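Local coordinates for Alpha/beta hydrolase fold protein (Chitinophaga pinensis, PDB 4PW0), which is of undetermined substrate but belongs to the alpha/beta hydrolase family and probably hydrolyses its substrate through a Ser-His-Asp triad, at residues A[25-29]-A[68-72]; A[136-142]-A[235-241]; A[168-173]-A[258-262]; A[224-228]-A[275-279]. The contacts are given in a common frame with arbitrary orientation. Where two conformers were deposited one is given. Residues are numbered along the deposited sequence.

Interaction 1. Residues A[25-29]-A[68-72]; sequences RYAYR and IFDNK
Segments 25-29 and 68-72 run antiparallel, their end-to-end directions 170° apart. Tyr28 faces Phe69 as a non-hydrogen-bonded pair (CA-CA 4.1 Å) and Arg29 faces Ile68 as a hydrogen-bonded pair (CA-CA 5.4 Å), bound both ways: Arg29 N to Ile68 O 2.8 Å, Ile68 N to Arg29 O 3.1 Å. One step along the ladder, Asp70 N donates to Ala27 O (2.9 Å), and Phe69 CA adds a CA-H...O contact to the same oxygen at 3.5 Å. In segment 68-72, Asn71 OD1 accepts from Lys72 N at 2.8 Å. Tyr28 and Phe69, both p in chi1, leave one face of the sheet with CB atoms 3.8 Å apart; Arg29 and Ile68 leave the other, Arg29 CB 3.9 Å from Ile68 CG1. Tyr26 (m) starts sideways, but its ring edge reaches Asp70 O (CD1 to O 3.5 Å), its OH 3.6 Å from Lys72 CE; that hydroxyl bonds to Glu94. Arg29 forms a salt bridge with Asp50, while Phe69 stacks on Phe95 of helix 85-98. Antiparallel strand 24-31 thus pairs with strand 66-69, first of the parallel run across the alpha/beta hydrolase sheet.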
loop_
_atom_site.group_PDB
_atom_site.type_symbol
_atom_site.label_atom_id
_atom_site.label_comp_id
_atom_site.label_asym_id
_atom_site.label_seq_id
_atom_site.Cartn_x
_atom_site.Cartn_y
_atom_site.Cartn_z
ATOM N N ARG A 25 3.148 -36.428 -11.235
ATOM C CA ARG A 25 3.181 -36.397 -9.773
ATOM C C ARG A 25 3.478 -34.961 -9.362
ATOM O O ARG A 25 4.547 -34.455 -9.686
ATOM C CB ARG A 25 4.302 -37.285 -9.222
ATOM C CG ARG A 25 4.611 -37.089 -7.735
ATOM C CD ARG A 25 6.068 -37.374 -7.308
ATOM N NE ARG A 25 7.094 -36.906 -8.254
ATOM C CZ ARG A 25 8.404 -36.788 -7.995
ATOM N NH1 ARG A 25 8.908 -37.004 -6.772
ATOM N NH2 ARG A 25 9.225 -36.372 -8.970
ATOM N N TYR A 26 2.522 -34.308 -8.709
ATOM C CA TYR A 26 2.707 -32.949 -8.151
ATOM C C TYR A 26 3.055 -33.026 -6.680
ATOM O O TYR A 26 2.323 -33.659 -5.898
ATOM C CB TYR A 26 1.459 -32.107 -8.349
ATOM C CG TYR A 26 1.182 -31.727 -9.780
ATOM C CD1 TYR A 26 1.714 -30.560 -10.340
ATOM C CD2 TYR A 26 0.369 -32.505 -10.577
ATOM C CE1 TYR A 26 1.454 -30.217 -11.638
ATOM C CE2 TYR A 26 0.090 -32.153 -11.896
ATOM C CZ TYR A 26 0.623 -30.993 -12.425
ATOM O OH TYR A 26 0.431 -30.623 -13.742
ATOM N N ALA A 27 4.152 -32.353 -6.316
ATOM C CA ALA A 27 4.572 -32.198 -4.951
ATOM C C ALA A 27 3.995 -30.887 -4.368
ATOM O O ALA A 27 4.007 -29.831 -5.018
ATOM C CB ALA A 27 6.096 -32.174 -4.859
ATOM N N TYR A 28 3.501 -30.956 -3.132
ATOM C CA TYR A 28 2.894 -29.809 -2.506
ATOM C C TYR A 28 2.934 -29.922 -1.005
ATOM O O TYR A 28 3.236 -30.993 -0.444
ATOM C CB TYR A 28 1.457 -29.626 -2.996
ATOM C CG TYR A 28 0.483 -30.664 -2.469
ATOM C CD1 TYR A 28 0.380 -31.909 -3.080
ATOM C CD2 TYR A 28 -0.332 -30.403 -1.376
ATOM C CE1 TYR A 28 -0.543 -32.854 -2.607
ATOM C CE2 TYR A 28 -1.220 -31.342 -0.891
ATOM C CZ TYR A 28 -1.323 -32.556 -1.537
ATOM O OH TYR A 28 -2.222 -33.485 -1.025
ATOM N N ARG A 29 2.656 -28.816 -0.368
ATOM C CA ARG A 29 2.450 -28.746 1.078
ATOM C C ARG A 29 1.227 -27.935 1.412
ATOM O O ARG A 29 0.857 -26.986 0.709
ATOM C CB ARG A 29 3.692 -28.220 1.811
ATOM C CG ARG A 29 4.981 -28.909 1.478
ATOM C CD ARG A 29 6.158 -28.433 2.291
ATOM N NE ARG A 29 7.406 -28.948 1.806
ATOM C CZ ARG A 29 8.562 -28.299 1.762
ATOM N NH1 ARG A 29 8.641 -27.027 2.166
ATOM N NH2 ARG A 29 9.610 -28.903 1.271
ATOM N N ILE A 68 1.211 -24.477 -1.021
ATOM C CA ILE A 68 2.390 -24.239 -1.850
ATOM C C ILE A 68 2.635 -25.485 -2.660
ATOM O O ILE A 68 2.415 -26.618 -2.158
ATOM C CB ILE A 68 3.636 -23.804 -1.041
ATOM C CG1 ILE A 68 3.942 -24.753 0.144
ATOM C CG2 ILE A 68 3.478 -22.356 -0.559
ATOM C CD1 ILE A 68 5.278 -24.503 0.803
ATOM N N PHE A 69 3.027 -25.339 -3.905
ATOM C CA PHE A 69 3.229 -26.473 -4.787
ATOM C C PHE A 69 4.328 -26.266 -5.780
ATOM O O PHE A 69 4.636 -25.118 -6.154
ATOM C CB PHE A 69 1.913 -26.860 -5.509
ATOM C CG PHE A 69 1.536 -25.952 -6.652
ATOM C CD1 PHE A 69 1.013 -24.672 -6.420
ATOM C CD2 PHE A 69 1.690 -26.370 -7.937
ATOM C CE1 PHE A 69 0.688 -23.850 -7.487
ATOM C CE2 PHE A 69 1.363 -25.567 -9.016
ATOM C CZ PHE A 69 0.858 -24.288 -8.788
ATOM N N ASP A 70 4.881 -27.368 -6.282
ATOM C CA ASP A 70 5.769 -27.347 -7.412
ATOM C C ASP A 70 4.959 -27.616 -8.669
ATOM O O ASP A 70 4.276 -28.672 -8.795
ATOM C CB ASP A 70 6.872 -28.358 -7.312
ATOM C CG ASP A 70 7.961 -28.021 -6.316
ATOM O OD1 ASP A 70 8.295 -26.827 -6.145
ATOM O OD2 ASP A 70 8.532 -29.002 -5.697
ATOM N N ASN A 71 4.959 -26.687 -9.602
ATOM C CA ASN A 71 4.302 -26.912 -10.876
ATOM C C ASN A 71 5.055 -28.037 -11.650
ATOM O O ASN A 71 6.134 -28.468 -11.262
ATOM C CB ASN A 71 4.198 -25.582 -11.628
ATOM C CG ASN A 71 2.972 -25.499 -12.531
ATOM O OD1 ASN A 71 2.494 -26.509 -13.092
ATOM N ND2 ASN A 71 2.411 -24.284 -12.663
ATOM N N LYS A 72 4.487 -28.481 -12.784
ATOM C CA LYS A 72 4.961 -29.642 -13.511
ATOM C C LYS A 72 6.451 -29.492 -13.817
ATOM O O LYS A 72 6.922 -28.453 -14.292
ATOM C CB LYS A 72 4.169 -29.770 -14.805
ATOM C CG LYS A 72 4.579 -30.985 -15.636
ATOM C CD LYS A 72 3.784 -31.084 -16.935
ATOM C CE LYS A 72 2.352 -31.482 -16.706
ATOM N NZ LYS A 72 1.664 -31.618 -18.043
#

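Interaction 2. Residues A[136-142]-A[235-241]; sequences APQGVKV and EMMDTYN
Val142, Asn241 and Ala136 dominate this meeting of two largely irregular segments. Segment 136-142, in the loop after strand 127-133, is extended at Ala136 and makes a type II turn from Pro137 to Val140; at the phi/psi of Gly139 (90/1) a CB would jam against the carbonyl O of Gln138, which calls for glycine. Segment 235-241 winds through a loop into helix 240-248. The nearest CA atoms are those of Ala136 and Asn241, 5.4 Å apart. Val142 (chi1 p) points at the opposing backbone: CG2 lies 3.7 Å from Glu235 O and 3.5 Å from Met236 O, and CG1 3.4 Å from Met237 O. Asn241 CB points toward Ala136 CB (4.0 Å) and Pro137 CD (4.0 Å); with chi1 m its ND2 donates to Met237 O at 2.9 Å and lies 3.6 Å from Val140 CG1. Ala136 CB also touches the selenium of Met237 (SE, 4.2 Å). No direct hydrogen bond crosses; two waters do the work instead. One accepts from Val142 N and Asn241 ND2, each at 3.1 Å; the other donates to Val142 O at 2.9 Å and Met236 O at 2.8 Å. Asp238 OD1 caps the coming helix by accepting from Tyr240 N at 2.9 Å. Met237 N donates to Asp234, and its side chain touches Ser110. The contact packs the loop after strand 127-133 against that following Asp234, the probable acid of an alpha/beta hydrolase catalytic triad.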
loop_
_atom_site.group_PDB
_atom_site.type_symbol
_atom_site.label_atom_id
_atom_site.label_comp_id
_atom_site.label_asym_id
_atom_site.label_seq_id
_atom_site.Cartn_x
_atom_site.Cartn_y
_atom_site.Cartn_z
ATOM N N ALA A 136 4.320 -8.166 -13.609
ATOM C CA ALA A 136 4.129 -7.185 -14.680
ATOM C C ALA A 136 3.073 -7.765 -15.607
ATOM O O ALA A 136 2.904 -8.984 -15.662
ATOM C CB ALA A 136 5.428 -6.933 -15.452
ATOM N N PRO A 137 2.392 -6.879 -16.345
ATOM C CA PRO A 137 1.462 -7.403 -17.359
ATOM C C PRO A 137 2.182 -8.012 -18.581
ATOM O O PRO A 137 3.369 -7.765 -18.800
ATOM C CB PRO A 137 0.702 -6.181 -17.782
ATOM C CG PRO A 137 1.398 -5.009 -17.268
ATOM C CD PRO A 137 2.486 -5.404 -16.355
ATOM N N GLN A 138 1.420 -8.747 -19.376
ATOM C CA GLN A 138 1.903 -9.223 -20.654
ATOM C C GLN A 138 2.435 -8.058 -21.496
ATOM O O GLN A 138 1.874 -6.971 -21.510
ATOM C CB GLN A 138 0.793 -9.871 -21.466
ATOM C CG GLN A 138 0.248 -11.168 -20.945
ATOM C CD GLN A 138 -0.829 -11.733 -21.827
ATOM O OE1 GLN A 138 -1.701 -10.999 -22.282
ATOM N NE2 GLN A 138 -0.817 -13.024 -22.031
ATOM N N GLY A 139 3.471 -8.355 -22.274
ATOM C CA GLY A 139 3.913 -7.465 -23.335
ATOM C C GLY A 139 4.948 -6.436 -22.971
ATOM O O GLY A 139 5.393 -5.644 -23.797
ATOM N N VAL A 140 5.391 -6.432 -21.718
ATOM C CA VAL A 140 6.277 -5.366 -21.282
ATOM C C VAL A 140 7.680 -5.501 -21.846
ATOM O O VAL A 140 8.277 -6.588 -21.855
ATOM C CB VAL A 140 6.338 -5.305 -19.741
ATOM C CG1 VAL A 140 5.027 -4.750 -19.192
ATOM C CG2 VAL A 140 6.718 -6.641 -19.078
ATOM N N LYS A 141 8.235 -4.373 -22.290
ATOM C CA LYS A 141 9.525 -4.350 -22.949
ATOM C C LYS A 141 10.677 -4.775 -22.045
ATOM O O LYS A 141 11.681 -5.303 -22.507
ATOM C CB LYS A 141 9.779 -2.947 -23.526
ATOM C CG LYS A 141 8.700 -2.406 -24.453
ATOM C CD LYS A 141 8.376 -3.330 -25.621
ATOM C CE LYS A 141 7.563 -2.599 -26.676
ATOM N NZ LYS A 141 6.907 -3.589 -27.561
ATOM N N VAL A 142 10.559 -4.548 -20.742
ATOM C CA VAL A 142 11.667 -4.863 -19.840
ATOM C C VAL A 142 12.008 -6.358 -19.906
ATOM O O VAL A 142 13.159 -6.729 -19.728
ATOM C CB VAL A 142 11.365 -4.420 -18.380
ATOM C CG1 VAL A 142 10.216 -5.212 -17.786
ATOM C CG2 VAL A 142 12.598 -4.502 -17.486
ATOM N N GLU A 235 14.409 -4.319 -10.880
ATOM C CA GLU A 235 15.143 -4.304 -12.156
ATOM C C GLU A 235 14.596 -5.276 -13.205
ATOM O O GLU A 235 14.683 -5.035 -14.422
ATOM C CB GLU A 235 16.644 -4.636 -11.913
ATOM C CG GLU A 235 17.490 -4.588 -13.179
ATOM C CD GLU A 235 19.012 -4.668 -13.020
ATOM O OE1 GLU A 235 19.552 -5.134 -11.987
ATOM O OE2 GLU A 235 19.685 -4.248 -14.009
HETATM N N MSE A 236 14.092 -6.423 -12.744
HETATM C CA MSE A 236 13.604 -7.458 -13.635
HETATM C C MSE A 236 12.298 -7.062 -14.310
HETATM O O MSE A 236 12.094 -7.344 -15.489
HETATM C CB MSE A 236 13.418 -8.741 -12.794
HETATM C CG MSE A 236 12.919 -9.918 -13.615
HETATM SE SE MSE A 236 12.529 -11.470 -12.495
HETATM C CE MSE A 236 14.314 -11.762 -11.806
HETATM N N MSE A 237 11.388 -6.470 -13.516
HETATM C CA MSE A 237 10.011 -6.263 -13.941
HETATM C C MSE A 237 9.662 -4.803 -14.206
HETATM O O MSE A 237 8.614 -4.568 -14.824
HETATM C CB MSE A 237 9.069 -6.753 -12.850
HETATM C CG MSE A 237 9.193 -8.233 -12.518
HETATM SE SE MSE A 237 8.559 -9.343 -14.005
HETATM C CE MSE A 237 8.825 -11.066 -13.166
ATOM N N ASP A 238 10.491 -3.876 -13.707
ATOM C CA ASP A 238 10.297 -2.392 -13.695
ATOM C C ASP A 238 9.161 -2.074 -12.691
ATOM O O ASP A 238 8.002 -2.420 -12.931
ATOM C CB ASP A 238 10.016 -1.829 -15.104
ATOM C CG ASP A 238 10.010 -0.307 -15.144
ATOM O OD1 ASP A 238 9.884 0.353 -14.096
ATOM O OD2 ASP A 238 10.207 0.234 -16.266
ATOM N N THR A 239 9.494 -1.394 -11.617
ATOM C CA THR A 239 8.502 -0.996 -10.651
ATOM C C THR A 239 7.318 -0.294 -11.302
ATOM O O THR A 239 6.181 -0.485 -10.864
ATOM C CB THR A 239 9.157 -0.161 -9.574
ATOM O OG1 THR A 239 10.035 -1.022 -8.834
ATOM C CG2 THR A 239 8.143 0.489 -8.632
ATOM N N TYR A 240 7.558 0.527 -12.331
ATOM C CA TYR A 240 6.444 1.249 -12.936
ATOM C C TYR A 240 5.398 0.344 -13.521
ATOM O O TYR A 240 4.211 0.687 -13.580
ATOM C CB TYR A 240 6.965 2.221 -14.003
ATOM C CG TYR A 240 5.896 3.167 -14.476
ATOM C CD1 TYR A 240 5.557 4.259 -13.758
ATOM C CD2 TYR A 240 5.205 2.879 -15.614
ATOM C CE1 TYR A 240 4.544 5.108 -14.170
ATOM C CE2 TYR A 240 4.163 3.700 -16.051
ATOM C CZ TYR A 240 3.860 4.820 -15.327
ATOM O OH TYR A 240 2.842 5.669 -15.715
ATOM N N ASN A 241 5.798 -0.858 -13.910
ATOM C CA ASN A 241 4.815 -1.825 -14.411
ATOM C C ASN A 241 3.801 -2.305 -13.364
ATOM O O ASN A 241 2.722 -2.802 -13.729
ATOM C CB ASN A 241 5.480 -2.985 -15.117
ATOM C CG ASN A 241 6.014 -2.571 -16.458
ATOM O OD1 ASN A 241 5.374 -1.768 -17.173
ATOM N ND2 ASN A 241 7.148 -3.122 -16.833
HETATM O O HOH W 1 8.627 -2.556 -19.463
HETATM O O HOH W 2 13.970 -8.237 -17.371
#

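Interaction 3. Residues A[168-173]-A[258-262]; sequences EQSEHS and PDAAH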
loop_
_atom_site.group_PDB
_atom_site.type_symbol
_atom_site.label_atom_id
_atom_site.label_comp_id
_atom_site.label_asym_id
_atom_site.label_seq_id
_atom_site.Cartn_x
_atom_site.Cartn_y
_atom_site.Cartn_z
ATOM N N GLU A 168 18.001 -4.357 -3.210
ATOM C CA GLU A 168 18.622 -3.109 -3.606
ATOM C C GLU A 168 20.084 -3.091 -3.196
ATOM O O GLU A 168 20.585 -4.032 -2.563
ATOM C CB GLU A 168 17.832 -1.916 -3.054
ATOM C CG GLU A 168 17.020 -1.158 -4.094
ATOM C CD GLU A 168 17.825 -0.318 -5.083
ATOM O OE1 GLU A 168 17.219 0.425 -5.908
ATOM O OE2 GLU A 168 19.090 -0.335 -5.031
ATOM N N GLN A 169 20.759 -2.006 -3.535
ATOM C CA GLN A 169 22.202 -1.933 -3.375
ATOM C C GLN A 169 22.662 -1.487 -1.987
ATOM O O GLN A 169 23.836 -1.708 -1.607
ATOM C CB GLN A 169 22.785 -1.028 -4.467
ATOM C CG GLN A 169 22.619 -1.620 -5.860
ATOM C CD GLN A 169 23.216 -0.773 -6.956
ATOM O OE1 GLN A 169 23.430 0.420 -6.788
ATOM N NE2 GLN A 169 23.497 -1.396 -8.097
ATOM N N SER A 170 21.797 -0.858 -1.207
ATOM C CA SER A 170 22.113 -0.336 0.067
ATOM C C SER A 170 22.440 -1.415 1.093
ATOM O O SER A 170 21.988 -2.564 0.977
ATOM C CB SER A 170 20.965 0.506 0.604
ATOM O OG SER A 170 19.861 -0.324 0.859
ATOM N N GLU A 171 23.204 -1.039 2.119
ATOM C CA GLU A 171 23.420 -1.937 3.243
ATOM C C GLU A 171 22.087 -2.305 3.897
ATOM O O GLU A 171 21.876 -3.449 4.305
ATOM C CB GLU A 171 24.378 -1.304 4.270
ATOM C CG GLU A 171 24.697 -2.223 5.422
ATOM C CD GLU A 171 25.570 -1.589 6.487
ATOM O OE1 GLU A 171 26.201 -0.528 6.208
ATOM O OE2 GLU A 171 25.607 -2.153 7.609
ATOM N N HIS A 172 21.162 -1.347 3.976
ATOM C CA HIS A 172 19.862 -1.590 4.578
ATOM C C HIS A 172 19.152 -2.744 3.814
ATOM O O HIS A 172 18.714 -3.720 4.443
ATOM C CB HIS A 172 19.016 -0.303 4.434
ATOM C CG HIS A 172 17.576 -0.478 4.747
ATOM N ND1 HIS A 172 17.113 -0.777 6.007
ATOM C CD2 HIS A 172 16.481 -0.363 3.954
ATOM C CE1 HIS A 172 15.797 -0.861 5.982
ATOM N NE2 HIS A 172 15.386 -0.614 4.757
ATOM N N SER A 173 19.095 -2.657 2.501
ATOM C CA SER A 173 18.382 -3.682 1.730
ATOM C C SER A 173 19.143 -5.009 1.751
ATOM O O SER A 173 18.559 -6.078 1.990
ATOM C CB SER A 173 18.150 -3.194 0.306
ATOM O OG SER A 173 17.404 -4.159 -0.428
ATOM N N PRO A 258 9.720 0.657 0.397
ATOM C CA PRO A 258 10.888 1.543 0.177
ATOM C C PRO A 258 12.208 0.819 0.090
ATOM O O PRO A 258 12.446 -0.200 0.776
ATOM C CB PRO A 258 10.861 2.429 1.419
ATOM C CG PRO A 258 10.159 1.609 2.474
ATOM C CD PRO A 258 9.088 0.863 1.705
ATOM N N ASP A 259 13.097 1.386 -0.724
ATOM C CA ASP A 259 14.495 0.915 -0.835
ATOM C C ASP A 259 14.553 -0.595 -0.992
ATOM O O ASP A 259 15.333 -1.278 -0.310
ATOM C CB ASP A 259 15.363 1.385 0.323
ATOM C CG ASP A 259 16.856 1.161 0.053
ATOM O OD1 ASP A 259 17.260 1.238 -1.117
ATOM O OD2 ASP A 259 17.529 0.917 1.068
ATOM N N ALA A 260 13.758 -1.090 -1.942
ATOM C CA ALA A 260 13.567 -2.508 -2.141
ATOM C C ALA A 260 13.503 -2.821 -3.620
ATOM O O ALA A 260 13.434 -1.913 -4.458
ATOM C CB ALA A 260 12.322 -2.953 -1.405
ATOM N N ALA A 261 13.537 -4.112 -3.951
ATOM C CA ALA A 261 13.665 -4.500 -5.346
ATOM C C ALA A 261 12.729 -5.656 -5.627
ATOM O O ALA A 261 11.620 -5.717 -5.075
ATOM C CB ALA A 261 15.135 -4.835 -5.653
ATOM N N HIS A 262 13.119 -6.549 -6.526
ATOM C CA HIS A 262 12.245 -7.622 -6.962
ATOM C C HIS A 262 11.761 -8.520 -5.820
ATOM O O HIS A 262 10.663 -9.065 -5.900
ATOM C CB HIS A 262 12.967 -8.396 -8.050
ATOM C CG HIS A 262 12.209 -9.554 -8.587
ATOM N ND1 HIS A 262 10.992 -9.437 -9.225
ATOM C CD2 HIS A 262 12.491 -10.878 -8.561
ATOM C CE1 HIS A 262 10.574 -10.635 -9.583
ATOM N NE2 HIS A 262 11.447 -11.517 -9.158
HETATM O O HOH W 3 19.611 1.003 -2.366
#
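An N-capped helix start meets the loop that carries His262, the probable catalytic histidine of this alpha/beta hydrolase. Ser170, chi1 p, is the N-cap of helix 171-184: its OG accepts from Ser173 N at 3.0 Å and donates to Asp259 OD2 at 2.6 Å, so one hydroxyl caps the helix and ties it to the loop. Asp259 has left-handed backbone angles (48/50); its t side chain starts sideways, but its carboxylate reaches the helix start, with OD2 at the edge of the His172 ring, 3.3 Å from CD2. Ser173, chi1 t, sets CB 3.5 Å from Asp259 O, and its OG accepts from Glu168 N (2.9 Å) while bonding to Gln267. Glu168, between wells in chi1, lays CG 3.7 Å from Ala260 O and bonds Asn233 through OE1. Its OE2 accepts from Gln169 N and stands 4.6 Å from Asp259 OD1, two like charges. Near both lies a water that accepts from Ser170 N at 3.1 Å and donates to Asp259 OD1 at 2.7 Å.

Interaction 4. Residues A[224-228]-A[275-279]; sequences HPVFV and QTEYF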
loop_
_atom_site.group_PDB
_atom_site.type_symbol
_atom_site.label_atom_id
_atom_site.label_comp_id
_atom_site.label_asym_id
_atom_site.label_seq_id
_atom_site.Cartn_x
_atom_site.Cartn_y
_atom_site.Cartn_z
ATOM N N HIS A 224 -11.675 -9.151 -10.454
ATOM C CA HIS A 224 -11.479 -9.560 -9.091
ATOM C C HIS A 224 -10.791 -8.486 -8.252
ATOM O O HIS A 224 -10.051 -7.672 -8.794
ATOM C CB HIS A 224 -10.547 -10.770 -9.026
ATOM C CG HIS A 224 -11.004 -11.924 -9.848
ATOM N ND1 HIS A 224 -10.942 -11.923 -11.224
ATOM C CD2 HIS A 224 -11.502 -13.124 -9.480
ATOM C CE1 HIS A 224 -11.435 -13.067 -11.667
ATOM N NE2 HIS A 224 -11.768 -13.811 -10.633
ATOM N N PRO A 225 -11.009 -8.493 -6.937
ATOM C CA PRO A 225 -10.110 -7.693 -6.079
ATOM C C PRO A 225 -8.655 -8.193 -6.219
ATOM O O PRO A 225 -8.402 -9.404 -6.168
ATOM C CB PRO A 225 -10.625 -7.961 -4.674
ATOM C CG PRO A 225 -11.970 -8.612 -4.845
ATOM C CD PRO A 225 -11.894 -9.341 -6.144
ATOM N N VAL A 226 -7.736 -7.249 -6.394
ATOM C CA VAL A 226 -6.322 -7.570 -6.556
ATOM C C VAL A 226 -5.518 -6.731 -5.590
ATOM O O VAL A 226 -5.799 -5.531 -5.402
ATOM C CB VAL A 226 -5.829 -7.299 -8.003
ATOM C CG1 VAL A 226 -4.376 -7.741 -8.184
ATOM C CG2 VAL A 226 -6.709 -8.034 -9.012
ATOM N N PHE A 227 -4.462 -7.329 -5.034
ATOM C CA PHE A 227 -3.507 -6.592 -4.220
ATOM C C PHE A 227 -2.149 -6.748 -4.893
ATOM O O PHE A 227 -1.660 -7.892 -5.049
ATOM C CB PHE A 227 -3.492 -7.187 -2.831
ATOM C CG PHE A 227 -2.495 -6.583 -1.891
ATOM C CD1 PHE A 227 -2.180 -5.221 -1.951
ATOM C CD2 PHE A 227 -1.883 -7.365 -0.942
ATOM C CE1 PHE A 227 -1.304 -4.649 -1.036
ATOM C CE2 PHE A 227 -1.018 -6.800 -0.020
ATOM C CZ PHE A 227 -0.697 -5.461 -0.093
ATOM N N VAL A 228 -1.563 -5.632 -5.331
ATOM C CA VAL A 228 -0.309 -5.640 -6.103
ATOM C C VAL A 228 0.767 -5.075 -5.166
ATOM O O VAL A 228 0.616 -3.965 -4.660
ATOM C CB VAL A 228 -0.412 -4.761 -7.351
ATOM C CG1 VAL A 228 0.900 -4.757 -8.094
ATOM C CG2 VAL A 228 -1.546 -5.190 -8.287
ATOM N N GLN A 275 -0.553 -6.561 5.558
ATOM C CA GLN A 275 -1.375 -6.014 4.470
ATOM C C GLN A 275 -2.231 -7.065 3.791
ATOM O O GLN A 275 -3.432 -6.811 3.502
ATOM C CB GLN A 275 -0.486 -5.319 3.452
ATOM C CG GLN A 275 0.160 -4.086 3.987
ATOM C CD GLN A 275 0.852 -3.295 2.908
ATOM O OE1 GLN A 275 1.280 -3.829 1.914
ATOM N NE2 GLN A 275 0.994 -1.971 3.174
ATOM N N THR A 276 -1.620 -8.223 3.513
ATOM C CA THR A 276 -2.266 -9.324 2.795
ATOM C C THR A 276 -3.374 -9.984 3.620
ATOM O O THR A 276 -4.441 -10.339 3.087
ATOM C CB THR A 276 -1.208 -10.390 2.364
ATOM O OG1 THR A 276 -0.253 -9.766 1.523
ATOM C CG2 THR A 276 -1.855 -11.507 1.578
ATOM N N GLU A 277 -3.128 -10.132 4.924
ATOM C CA GLU A 277 -4.134 -10.710 5.787
ATOM C C GLU A 277 -5.390 -9.843 5.810
ATOM O O GLU A 277 -6.519 -10.371 5.717
ATOM C CB GLU A 277 -3.526 -10.896 7.185
ATOM C CG GLU A 277 -4.441 -11.350 8.257
ATOM C CD GLU A 277 -3.583 -11.514 9.496
ATOM O OE1 GLU A 277 -2.875 -10.534 9.873
ATOM O OE2 GLU A 277 -3.551 -12.631 10.029
ATOM N N TYR A 278 -5.254 -8.519 5.923
ATOM C CA TYR A 278 -6.391 -7.671 5.834
ATOM C C TYR A 278 -7.120 -7.798 4.496
ATOM O O TYR A 278 -8.364 -7.894 4.407
ATOM C CB TYR A 278 -6.056 -6.179 6.137
ATOM C CG TYR A 278 -7.277 -5.320 6.071
ATOM C CD1 TYR A 278 -8.119 -5.185 7.194
ATOM C CD2 TYR A 278 -7.686 -4.736 4.893
ATOM C CE1 TYR A 278 -9.277 -4.465 7.082
ATOM C CE2 TYR A 278 -8.883 -4.046 4.782
ATOM C CZ TYR A 278 -9.669 -3.915 5.910
ATOM O OH TYR A 278 -10.886 -3.260 5.790
ATOM N N PHE A 279 -6.338 -7.734 3.418
ATOM C CA PHE A 279 -6.903 -7.840 2.104
ATOM C C PHE A 279 -7.763 -9.108 1.967
ATOM O O PHE A 279 -8.892 -9.034 1.527
ATOM C CB PHE A 279 -5.785 -7.815 1.070
ATOM C CG PHE A 279 -6.231 -8.113 -0.341
ATOM C CD1 PHE A 279 -6.980 -7.190 -1.063
ATOM C CD2 PHE A 279 -5.892 -9.299 -0.952
ATOM C CE1 PHE A 279 -7.373 -7.456 -2.371
ATOM C CE2 PHE A 279 -6.274 -9.579 -2.256
ATOM C CZ PHE A 279 -7.012 -8.654 -2.949
#
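Phe227 sets its CB squarely over the face of the Phe279 ring, 3.6 Å from the centroid and only 5° off the normal, a CH-pi contact between strand 226-231 and helix 269-282. Strand residues 226-228 and helix residues 275-279 run nearly antiparallel (170°), their axes 9.9 Å apart at closest approach. Both phenylalanines are t in chi1 and their CA-to-CB bonds point toward the other segment; their rings lie obliquely, planes at 40° and centroids 5.6 Å apart. The Phe279 ring reaches the strand backbone: CZ is 3.6 Å from Phe227 N, and its edge meets Pro225 O, also 3.6 Å from CZ. Pro225 CB packs against Phe279 CE1 at 4.0 Å. One turn earlier on the helix, Gln275 and Thr276 border the Phe227 ring at its edge, with Gln275 OE1 3.3 Å from Phe227 CZ and Thr276 OG1 3.4 Å from Phe227 CE2. These two oxygens are hydrogen-bonded to other partners: Gln275 OE1 with Tyr257 and Ser255, Thr276 OG1 with Phe272 O. Gln275 also packs against Gln275 of the second subunit. Here the C-terminal helix of an alpha/beta hydrolase lies on its central sheet, with strand 226-231 flanked by strands 127-133 and 252-257. No hydrogen bond crosses between the segments, so the join rests on apolar and CH-pi packing, with already hydrogen-bonded oxygens approaching the Phe227 ring edge.

From the N terminus, interaction 1 comes first, closing a 38-residue loop between strands 24-31 and 66-69 before any other contact opens. The remaining three interlock. Interaction 2 opens at 136-142 and interaction 3 at 168-173; interaction 4 opens at 224-228, before 235-241 closes interaction 2, 258-262 closes interaction 3 and 275-279 closes interaction 4, so each pair crosses. Interactions 2 and 3 touch where Met236 and Met237 pack on His262, joining the acid and histidine loops of the probable triad. Interactions 1 and 4 reach the same sheet, centres 24 Å apart, one where its antiparallel strands meet the parallel ones, the other on its parallel part beneath the C-terminal helix.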